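Long-range contacts in Phthiocerol/phthiodiolone dimycocerosyl transferase (Mycobacterium tuberculosis, PDB 1Q9J), which probably catalyses the final transfer of mycocerosic acids from mycocerosic acid synthase onto phthiocerol, phthiodiolone and phenolphthiocerol, forming their diesters: residues M26-R31 / L359-I364; A210-R215 / H393-E398; R215-K220 / A385-I390; L246-Q251 / E404-L409; P340-T345 / D377-A382. All coordinates share one frame; numbering follows the deposited sequence.

Interaction 1 of 5, residues M26-R31 / L359-I364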
# COMPACT_ATOMS: atom_id res chain seq x y z
N MET A 26 -8.51 4.51 -2.64
CA MET A 26 -8.52 5.05 -1.31
C MET A 26 -9.86 5.76 -1.17
O MET A 26 -10.14 6.74 -1.86
CB MET A 26 -7.38 6.05 -1.13
CG MET A 26 -7.05 6.33 0.32
SD MET A 26 -6.51 4.80 1.12
CE MET A 26 -7.88 4.47 2.13
N THR A 27 -10.68 5.26 -0.26
CA THR A 27 -12.00 5.80 -0.04
C THR A 27 -12.17 6.42 1.33
O THR A 27 -11.93 5.79 2.36
CB THR A 27 -13.05 4.72 -0.26
OG1 THR A 27 -12.79 4.07 -1.51
CG2 THR A 27 -14.45 5.33 -0.27
N ILE A 28 -12.59 7.67 1.33
CA ILE A 28 -12.83 8.40 2.55
C ILE A 28 -14.34 8.61 2.70
O ILE A 28 -14.97 9.28 1.88
CB ILE A 28 -12.16 9.79 2.51
CG1 ILE A 28 -10.66 9.66 2.30
CG2 ILE A 28 -12.46 10.54 3.78
CD1 ILE A 28 -10.23 9.63 0.84
N GLN A 29 -14.90 8.03 3.75
CA GLN A 29 -16.33 8.18 4.02
C GLN A 29 -16.50 9.56 4.67
O GLN A 29 -15.90 9.82 5.69
CB GLN A 29 -16.79 7.09 4.97
CG GLN A 29 -18.25 7.19 5.33
CD GLN A 29 -19.12 7.40 4.11
OE1 GLN A 29 -19.09 6.61 3.17
NE2 GLN A 29 -19.91 8.49 4.12
N LEU A 30 -17.31 10.43 4.08
CA LEU A 30 -17.48 11.75 4.67
C LEU A 30 -18.86 12.02 5.27
O LEU A 30 -19.80 11.24 5.10
CB LEU A 30 -17.16 12.83 3.63
CG LEU A 30 -15.78 12.71 2.99
CD1 LEU A 30 -15.62 13.76 1.90
CD2 LEU A 30 -14.72 12.88 4.06
N ARG A 31 -18.94 13.14 5.98
CA ARG A 31 -20.17 13.60 6.62
C ARG A 31 -20.16 15.12 6.62
O ARG A 31 -19.34 15.75 7.29
CB ARG A 31 -20.28 13.10 8.06
CG ARG A 31 -21.43 13.77 8.82
CD ARG A 31 -21.91 12.93 9.99
NE ARG A 31 -21.01 13.00 11.13
CZ ARG A 31 -20.75 11.97 11.94
NH1 ARG A 31 -21.33 10.80 11.71
NH2 ARG A 31 -19.93 12.13 12.97
N LEU A 359 -17.06 19.59 7.47
CA LEU A 359 -16.81 18.29 6.87
C LEU A 359 -15.93 17.51 7.82
O LEU A 359 -15.11 18.07 8.52
CB LEU A 359 -16.10 18.45 5.52
CG LEU A 359 -16.63 17.62 4.34
CD1 LEU A 359 -15.75 17.92 3.15
CD2 LEU A 359 -16.64 16.13 4.65
N GLU A 360 -16.12 16.20 7.85
CA GLU A 360 -15.35 15.35 8.73
C GLU A 360 -15.26 13.95 8.16
O GLU A 360 -16.21 13.45 7.57
CB GLU A 360 -15.99 15.31 10.12
CG GLU A 360 -15.59 16.46 11.04
CD GLU A 360 -16.78 17.10 11.75
OE1 GLU A 360 -17.47 17.94 11.12
OE2 GLU A 360 -17.03 16.75 12.92
N ILE A 361 -14.09 13.34 8.32
CA ILE A 361 -13.86 12.00 7.83
C ILE A 361 -14.38 10.97 8.82
O ILE A 361 -14.06 11.04 10.00
CB ILE A 361 -12.36 11.76 7.65
CG1 ILE A 361 -11.80 12.81 6.68
CG2 ILE A 361 -12.11 10.33 7.21
CD1 ILE A 361 -10.30 12.75 6.51
N GLU A 362 -15.19 10.02 8.36
CA GLU A 362 -15.73 9.00 9.27
C GLU A 362 -15.03 7.67 9.11
O GLU A 362 -15.00 6.86 10.04
CB GLU A 362 -17.24 8.83 9.05
CG GLU A 362 -18.04 10.02 9.53
CD GLU A 362 -17.78 10.33 11.00
OE1 GLU A 362 -17.95 11.51 11.39
OE2 GLU A 362 -17.41 9.39 11.76
N ASP A 363 -14.46 7.43 7.94
CA ASP A 363 -13.77 6.17 7.71
C ASP A 363 -12.86 6.25 6.50
O ASP A 363 -13.08 7.05 5.59
CB ASP A 363 -14.78 5.04 7.55
CG ASP A 363 -14.14 3.68 7.60
OD1 ASP A 363 -12.94 3.62 7.96
OD2 ASP A 363 -14.83 2.67 7.30
N ILE A 364 -11.81 5.43 6.49
CA ILE A 364 -10.87 5.40 5.39
C ILE A 364 -10.51 3.96 5.04
O ILE A 364 -9.76 3.31 5.77
CB ILE A 364 -9.57 6.17 5.75
CG1 ILE A 364 -9.82 7.68 5.62
CG2 ILE A 364 -8.42 5.73 4.87
CD1 ILE A 364 -8.62 8.55 5.96
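Ile28 and Ile361 meet methyl to methyl within an antiparallel strand pair, CG2 of Ile28 lying 3.5 Å from CG2 of Ile361. Ile28 turns CG2 anti to its backbone N, while its CG1 runs beside CG1 of Ile364, the two side chains pointing the same way. At the end of the pair Leu359, in the loop before the strand, lays CD2 against Leu30, 3.5 Å from the Leu30 CB. Beneath these groups the backbones are joined by Gln29 N to Asp363 O (2.8 Å) and by a nearly straight bond (175°) from Glu362 N to Gln29 O (2.8 Å). Two residues, Glu362 and Asp363, thus face Gln29 in a classic beta bulge, and the register slips by one before Leu30 pairs with Ile361. The bonds between Arg31 and Glu360 are long and weak. On the other face, Gln29 folds back to give NE2 to Leu30 O (2.9 Å), and the Glu362 carboxylate sits over one face of the Arg31 guanidinium, an attraction of charges with the place of OE1 doubtful. Asp363 is held by Lys365 and Arg215. Strand 360-368 is the outermost strand here, beside strand 23-31, which is flanked in turn by strand 117-123; a strand from the C-terminal half thereby extends the N-terminal sheet. Helix 129-148 packs Phe140 on Ile28 and Tyr143 on Leu359, and Met353 and Tyr384 of strand 378-384 meet Ile361 and Ile364.

Interaction 2 of 5, residues A210-R215 / H393-E398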
# COMPACT_ATOMS: atom_id res chain seq x y z
N ALA A 210 -12.22 -5.57 -8.61
CA ALA A 210 -11.93 -5.32 -7.20
C ALA A 210 -11.40 -6.57 -6.51
O ALA A 210 -11.77 -7.68 -6.87
CB ALA A 210 -13.18 -4.84 -6.48
N VAL A 211 -10.52 -6.40 -5.52
CA VAL A 211 -9.99 -7.55 -4.80
C VAL A 211 -10.76 -7.68 -3.48
O VAL A 211 -10.97 -6.70 -2.76
CB VAL A 211 -8.47 -7.38 -4.53
CG1 VAL A 211 -7.89 -8.65 -3.92
CG2 VAL A 211 -7.75 -7.04 -5.81
N PRO A 212 -11.22 -8.90 -3.16
CA PRO A 212 -11.95 -9.03 -1.89
C PRO A 212 -11.08 -8.57 -0.73
O PRO A 212 -9.89 -8.88 -0.68
CB PRO A 212 -12.29 -10.53 -1.85
CG PRO A 212 -11.25 -11.17 -2.73
CD PRO A 212 -11.13 -10.19 -3.86
N VAL A 213 -11.68 -7.80 0.18
CA VAL A 213 -10.98 -7.28 1.35
C VAL A 213 -11.79 -7.44 2.63
O VAL A 213 -12.84 -6.82 2.79
CB VAL A 213 -10.69 -5.76 1.26
CG1 VAL A 213 -9.95 -5.31 2.52
CG2 VAL A 213 -9.87 -5.45 0.01
N THR A 214 -11.27 -8.26 3.55
CA THR A 214 -11.92 -8.48 4.84
C THR A 214 -11.29 -7.51 5.83
O THR A 214 -10.10 -7.22 5.75
CB THR A 214 -11.69 -9.88 5.37
OG1 THR A 214 -12.25 -10.83 4.46
CG2 THR A 214 -12.35 -10.03 6.73
N ARG A 215 -12.07 -7.04 6.79
CA ARG A 215 -11.53 -6.09 7.73
C ARG A 215 -12.13 -6.22 9.13
O ARG A 215 -13.36 -6.26 9.30
CB ARG A 215 -11.72 -4.70 7.14
CG ARG A 215 -11.37 -3.53 8.02
CD ARG A 215 -10.99 -2.37 7.13
NE ARG A 215 -11.56 -1.10 7.55
CZ ARG A 215 -11.22 0.07 7.04
NH1 ARG A 215 -10.30 0.14 6.07
NH2 ARG A 215 -11.79 1.18 7.47
N HIS A 393 -6.44 -9.17 2.22
CA HIS A 393 -6.76 -8.84 0.85
C HIS A 393 -6.55 -10.05 -0.02
O HIS A 393 -5.70 -10.88 0.28
CB HIS A 393 -5.84 -7.74 0.33
CG HIS A 393 -5.99 -6.44 1.05
ND1 HIS A 393 -6.72 -5.40 0.54
CD2 HIS A 393 -5.49 -6.02 2.23
CE1 HIS A 393 -6.67 -4.38 1.38
NE2 HIS A 393 -5.93 -4.73 2.42
N GLY A 394 -7.31 -10.14 -1.11
CA GLY A 394 -7.14 -11.26 -2.01
C GLY A 394 -8.25 -12.29 -2.05
O GLY A 394 -9.01 -12.45 -1.09
N HIS A 395 -8.33 -12.99 -3.17
CA HIS A 395 -9.33 -14.03 -3.39
C HIS A 395 -8.94 -15.28 -2.60
O HIS A 395 -8.15 -16.10 -3.06
CB HIS A 395 -9.40 -14.38 -4.88
CG HIS A 395 -9.74 -13.22 -5.76
ND1 HIS A 395 -10.97 -12.60 -5.74
CD2 HIS A 395 -9.02 -12.59 -6.71
CE1 HIS A 395 -10.99 -11.63 -6.64
NE2 HIS A 395 -9.81 -11.60 -7.24
N ILE A 396 -9.50 -15.42 -1.40
CA ILE A 396 -9.19 -16.57 -0.58
C ILE A 396 -10.43 -17.11 0.12
O ILE A 396 -11.38 -16.36 0.40
CB ILE A 396 -8.12 -16.23 0.50
CG1 ILE A 396 -8.63 -15.09 1.39
CG2 ILE A 396 -6.82 -15.84 -0.17
CD1 ILE A 396 -7.96 -15.03 2.73
N ALA A 397 -10.42 -18.41 0.41
CA ALA A 397 -11.54 -19.06 1.08
C ALA A 397 -11.47 -18.78 2.57
O ALA A 397 -10.39 -18.81 3.16
CB ALA A 397 -11.50 -20.56 0.84
N GLU A 398 -12.62 -18.49 3.17
CA GLU A 398 -12.69 -18.18 4.60
C GLU A 398 -11.82 -16.95 4.90
O GLU A 398 -10.93 -17.00 5.76
CB GLU A 398 -12.20 -19.37 5.44
CG GLU A 398 -12.91 -20.71 5.16
CD GLU A 398 -14.38 -20.70 5.54
OE1 GLU A 398 -14.71 -20.39 6.71
OE2 GLU A 398 -15.22 -21.02 4.66
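Val213 and His393 form an antiparallel non-hydrogen-bonded pair where the outermost strand 213-216 meets strand 387-393 of the six-stranded mixed sheet, just before the chain leaves the sheet for helix 399-412. The two side chains lie side by side. With CG1 anti to the backbone N (chi1 -180°), Val213 sets that methyl over one face of the imidazole as a CH-pi contact, 3.9 Å from the centroid of the His393 ring and 26° off its normal, displaced toward the rim near CE1. Phe368 also meets this ring, its plane at about 45°, and NE2 of His393 makes a weak hydrogen bond to Glu391. Gly394 has a positive phi (110°), at which a CB would press against the carbonyl O of His393. Val211 CG1 lies against N and CA of this glycine, and Val211 also rests on Phe368; the Val211 side chain is about 10 Å from that of His124, the probable proton acceptor. Beyond the glycine, Pro212 and His395 cross at about a right angle. The strand pairing ends with Gly394 N bonded to Pro212 O at 2.9 Å, nearly along the C=O axis at the acceptor, though the N-H...O angle is only 139°.

Interaction 3 of 5, residues R215-K220 / A385-I390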
# COMPACT_ATOMS: atom_id res chain seq x y z
N ARG A 215 -12.07 -7.04 6.79
CA ARG A 215 -11.53 -6.09 7.73
C ARG A 215 -12.13 -6.22 9.13
O ARG A 215 -13.36 -6.26 9.30
CB ARG A 215 -11.72 -4.70 7.14
CG ARG A 215 -11.37 -3.53 8.02
CD ARG A 215 -10.99 -2.37 7.13
NE ARG A 215 -11.56 -1.10 7.55
CZ ARG A 215 -11.22 0.07 7.04
NH1 ARG A 215 -10.30 0.14 6.07
NH2 ARG A 215 -11.79 1.18 7.47
N LEU A 216 -11.25 -6.32 10.14
CA LEU A 216 -11.66 -6.45 11.55
C LEU A 216 -11.07 -5.31 12.35
O LEU A 216 -9.91 -4.97 12.15
CB LEU A 216 -11.17 -7.76 12.14
CG LEU A 216 -11.77 -9.01 11.51
CD1 LEU A 216 -11.18 -10.26 12.15
CD2 LEU A 216 -13.28 -8.95 11.70
N TRP A 217 -11.85 -4.75 13.26
CA TRP A 217 -11.36 -3.66 14.10
C TRP A 217 -11.00 -4.08 15.52
O TRP A 217 -10.99 -5.26 15.87
CB TRP A 217 -12.40 -2.54 14.18
CG TRP A 217 -12.55 -1.73 12.94
CD1 TRP A 217 -12.93 -2.18 11.72
CD2 TRP A 217 -12.33 -0.32 12.81
NE1 TRP A 217 -12.98 -1.14 10.83
CE2 TRP A 217 -12.61 0.02 11.47
CE3 TRP A 217 -11.93 0.69 13.69
CZ2 TRP A 217 -12.50 1.34 10.99
CZ3 TRP A 217 -11.82 2.01 13.21
CH2 TRP A 217 -12.11 2.32 11.87
N LEU A 218 -10.69 -3.07 16.33
CA LEU A 218 -10.33 -3.24 17.73
C LEU A 218 -10.81 -2.03 18.50
O LEU A 218 -10.69 -0.89 18.03
CB LEU A 218 -8.82 -3.37 17.88
CG LEU A 218 -8.32 -4.81 17.84
CD1 LEU A 218 -6.81 -4.86 17.93
CD2 LEU A 218 -8.95 -5.55 19.00
N SER A 219 -11.35 -2.28 19.69
CA SER A 219 -11.86 -1.21 20.54
C SER A 219 -10.73 -0.29 20.95
O SER A 219 -9.60 -0.73 21.15
CB SER A 219 -12.51 -1.80 21.79
OG SER A 219 -11.62 -2.67 22.47
N LYS A 220 -11.05 1.00 21.09
CA LYS A 220 -10.07 1.99 21.51
C LYS A 220 -9.28 1.42 22.68
O LYS A 220 -8.09 1.69 22.82
CB LYS A 220 -10.77 3.28 21.95
CG LYS A 220 -11.45 4.04 20.81
CD LYS A 220 -12.60 4.89 21.33
CE LYS A 220 -13.76 4.00 21.81
NZ LYS A 220 -14.92 4.78 22.34
N ALA A 385 -8.15 6.28 14.32
CA ALA A 385 -8.79 6.85 15.50
C ALA A 385 -8.42 6.09 16.77
O ALA A 385 -9.26 5.83 17.63
CB ALA A 385 -10.30 6.83 15.31
N GLY A 386 -7.14 5.73 16.88
CA GLY A 386 -6.70 4.99 18.04
C GLY A 386 -7.28 3.59 18.11
O GLY A 386 -7.47 3.03 19.19
N GLN A 387 -7.56 3.00 16.95
CA GLN A 387 -8.11 1.66 16.90
C GLN A 387 -7.35 0.89 15.82
O GLN A 387 -7.26 1.33 14.68
CB GLN A 387 -9.60 1.71 16.55
CG GLN A 387 -10.37 2.75 17.36
CD GLN A 387 -11.85 2.84 16.97
OE1 GLN A 387 -12.58 1.85 17.06
NE2 GLN A 387 -12.29 4.03 16.56
N LEU A 388 -6.80 -0.25 16.21
CA LEU A 388 -6.06 -1.08 15.29
C LEU A 388 -7.02 -1.74 14.33
O LEU A 388 -8.10 -2.16 14.72
CB LEU A 388 -5.29 -2.18 16.02
CG LEU A 388 -4.73 -3.27 15.10
CD1 LEU A 388 -3.79 -2.66 14.08
CD2 LEU A 388 -4.01 -4.32 15.92
N ILE A 389 -6.61 -1.82 13.07
CA ILE A 389 -7.44 -2.43 12.04
C ILE A 389 -6.65 -3.48 11.27
O ILE A 389 -5.65 -3.18 10.63
CB ILE A 389 -7.94 -1.38 11.05
CG1 ILE A 389 -8.70 -0.29 11.77
CG2 ILE A 389 -8.83 -2.04 10.01
CD1 ILE A 389 -9.06 0.86 10.85
N ILE A 390 -7.13 -4.72 11.34
CA ILE A 390 -6.50 -5.83 10.64
C ILE A 390 -7.23 -6.00 9.31
O ILE A 390 -8.44 -5.74 9.23
CB ILE A 390 -6.63 -7.14 11.42
CG1 ILE A 390 -5.92 -7.03 12.77
CG2 ILE A 390 -6.03 -8.28 10.64
CD1 ILE A 390 -6.13 -8.26 13.64
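Trp217 and Ile389 make the compact centre of this contact, running side by side with CD1 of Ile389 over the indole. The methyl lies 3.5 Å from the centroid of the Trp217 six-membered ring and 13° off its normal, a well-placed CH-pi contact. The same isoleucine turns CG2, anti to its backbone N, toward the aliphatic part of Arg215, 3.6 Å from CG of that residue. Next to it, Leu216 and Ile390 form an antiparallel hydrogen-bonded pair, with Leu216 N to Ile390 O at 3.0 Å and Ile390 N to Leu216 O at 2.9 Å. Toward Lys220 the ladder comes apart: Leu218 N faces Leu388 O at too poor an angle for a bond, and side chains take over, CD1 of Leu218 lying 3.5 Å from CD2 of Leu388. At the exposed end by Ala385, Lys220 runs alongside Gln387, their closest approach CG to CG at 3.8 Å, while Ser219 caps helix 220-230. The join of outer strand 213-216 to strand 387-393 therefore relies on backbone bonds at one end and on dispersion and CH-pi packing thereafter, with the Arg215 charge directed to Asp363 and Glu391 outside the contact.

Interaction 4 of 5, residues L246-Q251 / E404-L409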
# COMPACT_ATOMS: atom_id res chain seq x y z
N LEU A 246 1.90 -14.41 11.81
CA LEU A 246 2.74 -15.56 11.55
C LEU A 246 2.39 -16.79 12.39
O LEU A 246 2.47 -17.93 11.91
CB LEU A 246 4.22 -15.19 11.73
CG LEU A 246 4.82 -14.35 10.60
CD1 LEU A 246 6.13 -13.75 11.05
CD2 LEU A 246 5.00 -15.23 9.37
N LEU A 247 2.02 -16.58 13.65
CA LEU A 247 1.64 -17.70 14.51
C LEU A 247 0.43 -18.38 13.90
O LEU A 247 0.47 -19.57 13.56
CB LEU A 247 1.30 -17.20 15.92
CG LEU A 247 2.53 -16.78 16.71
CD1 LEU A 247 2.12 -16.28 18.07
CD2 LEU A 247 3.48 -17.95 16.83
N THR A 248 -0.64 -17.60 13.77
CA THR A 248 -1.90 -18.08 13.19
C THR A 248 -1.70 -18.83 11.88
O THR A 248 -2.35 -19.84 11.65
CB THR A 248 -2.86 -16.91 12.93
OG1 THR A 248 -3.11 -16.21 14.16
CG2 THR A 248 -4.18 -17.44 12.37
N GLU A 249 -0.80 -18.35 11.03
CA GLU A 249 -0.57 -19.03 9.77
C GLU A 249 -0.17 -20.47 9.99
O GLU A 249 -0.58 -21.36 9.25
CB GLU A 249 0.51 -18.32 8.96
CG GLU A 249 0.01 -17.13 8.15
CD GLU A 249 -1.02 -17.52 7.11
OE1 GLU A 249 -0.79 -18.51 6.38
OE2 GLU A 249 -2.06 -16.83 7.01
N TRP A 250 0.63 -20.71 11.03
CA TRP A 250 1.09 -22.06 11.32
C TRP A 250 -0.04 -22.93 11.88
O TRP A 250 -0.21 -24.08 11.47
CB TRP A 250 2.26 -22.02 12.31
CG TRP A 250 2.91 -23.35 12.50
CD1 TRP A 250 3.55 -24.10 11.56
CD2 TRP A 250 2.98 -24.09 13.73
NE1 TRP A 250 4.02 -25.27 12.12
CE2 TRP A 250 3.67 -25.29 13.45
CE3 TRP A 250 2.51 -23.87 15.02
CZ2 TRP A 250 3.93 -26.25 14.42
CZ3 TRP A 250 2.76 -24.82 16.00
CH2 TRP A 250 3.46 -26.01 15.69
N GLN A 251 -0.82 -22.36 12.80
CA GLN A 251 -1.95 -23.04 13.43
C GLN A 251 -3.01 -23.50 12.44
O GLN A 251 -3.79 -24.41 12.74
CB GLN A 251 -2.62 -22.11 14.46
CG GLN A 251 -1.82 -21.92 15.73
CD GLN A 251 -2.05 -23.03 16.72
OE1 GLN A 251 -3.12 -23.12 17.33
NE2 GLN A 251 -1.06 -23.89 16.90
N GLU A 404 -9.73 -13.47 12.16
CA GLU A 404 -10.39 -13.56 13.45
C GLU A 404 -9.46 -14.26 14.44
O GLU A 404 -9.37 -13.87 15.60
CB GLU A 404 -11.71 -14.32 13.32
CG GLU A 404 -12.56 -14.24 14.58
CD GLU A 404 -12.82 -12.81 15.00
OE1 GLU A 404 -13.50 -12.08 14.24
OE2 GLU A 404 -12.34 -12.41 16.09
N ALA A 405 -8.76 -15.30 13.97
CA ALA A 405 -7.81 -16.04 14.80
C ALA A 405 -6.78 -15.05 15.32
O ALA A 405 -6.41 -15.06 16.49
CB ALA A 405 -7.12 -17.12 13.97
N ILE A 406 -6.32 -14.20 14.40
CA ILE A 406 -5.35 -13.17 14.69
C ILE A 406 -6.00 -12.12 15.58
O ILE A 406 -5.37 -11.55 16.47
CB ILE A 406 -4.88 -12.50 13.38
CG1 ILE A 406 -4.22 -13.55 12.49
CG2 ILE A 406 -3.95 -11.34 13.67
CD1 ILE A 406 -3.87 -13.06 11.11
N ARG A 407 -7.29 -11.89 15.33
CA ARG A 407 -8.08 -10.91 16.07
C ARG A 407 -8.04 -11.18 17.57
O ARG A 407 -7.56 -10.36 18.35
CB ARG A 407 -9.53 -10.95 15.58
CG ARG A 407 -10.23 -9.59 15.43
CD ARG A 407 -10.55 -8.91 16.75
NE ARG A 407 -9.35 -8.69 17.55
CZ ARG A 407 -8.33 -7.92 17.18
NH1 ARG A 407 -8.35 -7.28 16.02
NH2 ARG A 407 -7.27 -7.78 17.98
N SER A 408 -8.57 -12.33 17.97
CA SER A 408 -8.62 -12.69 19.38
C SER A 408 -7.22 -12.84 19.99
O SER A 408 -7.02 -12.62 21.19
CB SER A 408 -9.42 -13.98 19.57
OG SER A 408 -10.14 -13.98 20.80
N LEU A 409 -6.24 -13.18 19.16
CA LEU A 409 -4.87 -13.36 19.62
C LEU A 409 -4.23 -12.05 20.05
O LEU A 409 -3.38 -12.03 20.94
CB LEU A 409 -4.02 -14.03 18.54
CG LEU A 409 -2.63 -14.51 18.94
CD1 LEU A 409 -2.70 -15.35 20.20
CD2 LEU A 409 -2.03 -15.32 17.80
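Thr248 reaches Ile406 and Ala405 through a chi1 of -58°, which sets OG1 anti to the carbonyl carbon and CG2 anti to the backbone N; OG1 comes nearest to Ile406 and CG2 nearest to Ala405. This is helix-helix packing within the layer that covers one face of the six-stranded sheet: the segments of helices 237-253 and 399-412 pass 9.3 Å apart at their axes, with their N-to-C directions 130° apart. The side chains of Thr248 and Ile406 cross at about a right angle, OG1 of Thr248 lying 3.3 Å from CG1 of Ile406. The hydroxyl is buried against this carbon, yet its polar need is met within its own helix by a hydrogen bond to Ala244 O, one turn back. Leu409 adds CD2 from the following turn, 3.9 Å from Thr248 OG1, and the same methyl faces Leu247 CD1 more loosely at 4.3 Å. No hydrogen bond links the two segments. Both helices rest on the sheet, Leu246 touching Ile260 and Tyr262 while Ile406 touches Ile390, and Leu247 also packs on helix 300-317. On the other branch of the threonine, Thr248 CG2 meets the Ala405 CB at 3.4 Å.

Interaction 5 of 5, residues P340-T345 / D377-A382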
# COMPACT_ATOMS: atom_id res chain seq x y z
N PRO A 340 3.71 -21.33 1.14
CA PRO A 340 2.92 -20.11 1.00
C PRO A 340 3.53 -18.92 1.71
O PRO A 340 3.65 -18.91 2.93
CB PRO A 340 1.57 -20.51 1.61
CG PRO A 340 1.47 -21.94 1.26
CD PRO A 340 2.87 -22.45 1.58
N LEU A 341 3.91 -17.91 0.93
CA LEU A 341 4.50 -16.70 1.48
C LEU A 341 3.43 -15.88 2.17
O LEU A 341 2.27 -15.87 1.75
CB LEU A 341 5.14 -15.84 0.39
CG LEU A 341 6.60 -16.05 0.04
CD1 LEU A 341 6.79 -17.45 -0.51
CD2 LEU A 341 7.04 -15.01 -0.97
N VAL A 342 3.82 -15.21 3.25
CA VAL A 342 2.90 -14.37 4.00
C VAL A 342 3.35 -12.93 3.79
O VAL A 342 4.45 -12.56 4.21
CB VAL A 342 2.94 -14.70 5.49
CG1 VAL A 342 1.90 -13.88 6.24
CG2 VAL A 342 2.69 -16.17 5.69
N PHE A 343 2.51 -12.14 3.13
CA PHE A 343 2.82 -10.74 2.88
C PHE A 343 2.02 -9.86 3.81
O PHE A 343 0.82 -10.03 3.96
CB PHE A 343 2.49 -10.33 1.45
CG PHE A 343 3.40 -10.92 0.42
CD1 PHE A 343 3.10 -12.14 -0.16
CD2 PHE A 343 4.56 -10.25 0.05
CE1 PHE A 343 3.96 -12.71 -1.11
CE2 PHE A 343 5.44 -10.80 -0.91
CZ PHE A 343 5.14 -12.03 -1.49
N CYS A 344 2.70 -8.91 4.43
CA CYS A 344 1.99 -7.99 5.30
C CYS A 344 2.57 -6.59 5.19
O CYS A 344 3.79 -6.41 5.31
CB CYS A 344 2.04 -8.49 6.75
SG CYS A 344 1.24 -7.34 7.88
N THR A 345 1.70 -5.61 4.94
CA THR A 345 2.10 -4.21 4.81
C THR A 345 1.69 -3.40 6.01
O THR A 345 0.52 -3.38 6.39
CB THR A 345 1.44 -3.49 3.63
OG1 THR A 345 1.66 -4.23 2.43
CG2 THR A 345 2.03 -2.09 3.49
N ASP A 377 -2.28 -12.64 -1.94
CA ASP A 377 -2.62 -13.03 -0.58
C ASP A 377 -1.86 -12.04 0.30
O ASP A 377 -0.65 -12.18 0.49
CB ASP A 377 -2.14 -14.46 -0.30
CG ASP A 377 -3.07 -15.18 0.64
OD1 ASP A 377 -3.53 -14.53 1.62
OD2 ASP A 377 -3.33 -16.38 0.41
N LEU A 378 -2.55 -11.05 0.84
CA LEU A 378 -1.87 -10.06 1.65
C LEU A 378 -2.57 -9.59 2.93
O LEU A 378 -3.79 -9.43 2.95
CB LEU A 378 -1.54 -8.84 0.78
CG LEU A 378 -0.97 -7.59 1.46
CD1 LEU A 378 0.52 -7.47 1.22
CD2 LEU A 378 -1.68 -6.38 0.94
N TYR A 379 -1.79 -9.38 3.99
CA TYR A 379 -2.33 -8.90 5.27
C TYR A 379 -1.94 -7.42 5.39
O TYR A 379 -1.03 -6.95 4.70
CB TYR A 379 -1.73 -9.67 6.46
CG TYR A 379 -2.27 -11.07 6.67
CD1 TYR A 379 -1.63 -12.18 6.11
CD2 TYR A 379 -3.42 -11.28 7.43
CE1 TYR A 379 -2.12 -13.46 6.31
CE2 TYR A 379 -3.93 -12.56 7.63
CZ TYR A 379 -3.27 -13.65 7.07
OH TYR A 379 -3.75 -14.93 7.27
N SER A 380 -2.61 -6.68 6.26
CA SER A 380 -2.31 -5.27 6.42
C SER A 380 -2.91 -4.73 7.71
O SER A 380 -3.88 -5.28 8.21
CB SER A 380 -2.88 -4.52 5.21
OG SER A 380 -3.52 -3.30 5.61
N CYS A 381 -2.33 -3.68 8.27
CA CYS A 381 -2.87 -3.14 9.51
C CYS A 381 -2.70 -1.64 9.57
O CYS A 381 -1.92 -1.08 8.80
CB CYS A 381 -2.20 -3.80 10.72
SG CYS A 381 -0.41 -3.57 10.80
N ALA A 382 -3.43 -0.99 10.46
CA ALA A 382 -3.35 0.45 10.65
C ALA A 382 -4.17 0.86 11.87
O ALA A 382 -5.15 0.20 12.23
CB ALA A 382 -3.85 1.18 9.41
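Tyr379 lies against Val342 and Cys344 on one face of a parallel strand pair, its CD1 3.9 Å from CG1 of Val342 and its CB 4.0 Å from CB of Cys344. On the other face Leu378 has CG anti to the backbone N (chi1 173°), and chi2 (104°) turns CD1 to Phe343 CB at 3.5 Å and near Thr345 OG1. Between these layers the ladder is knit by Tyr379 N to Phe343 O, 2.7 Å and almost straight at 172°, and by Thr345 N to Tyr379 O at 3.1 Å; a weaker bond runs from Cys381 N to Thr345 O. Phe343 O also lies at the edge of the Tyr379 ring, in its plane. The phenol OH is bonded to Glu249 of helix 237-253 and to Ser402, tying the sheet to the helices above it. Both strands lie inside the six-stranded sheet, and the Thr345 side chain is about 8 Å from that of His124, the probable proton acceptor. In this buried, largely apolar contact, Phe343 O, Tyr379 N and O and Thr345 N are paired across the strands, and the phenol is satisfied by the helix layer.

From the N terminus, interaction 1 closes the first long loop, bringing strand 23-31 to strand 360-368, and it crosses all the others because each has one segment inside that loop and one beyond it. Interaction 2 joins 210-215 to 393-398; interaction 3, which shares Arg215, lies within that loop. Interaction 4 starts inside both and ends after them at helix 399-412, so it crosses them. Interaction 5 closes the shortest loop, enclosed by 2, 3 and 4. Interactions 2, 3 and 5 build one sheet, and 4 pairs two helices that lie against it, with Arg407 packed on 3. Arg215 reaches Asp363 and Ile364, tying that sheet to the one in interaction 1.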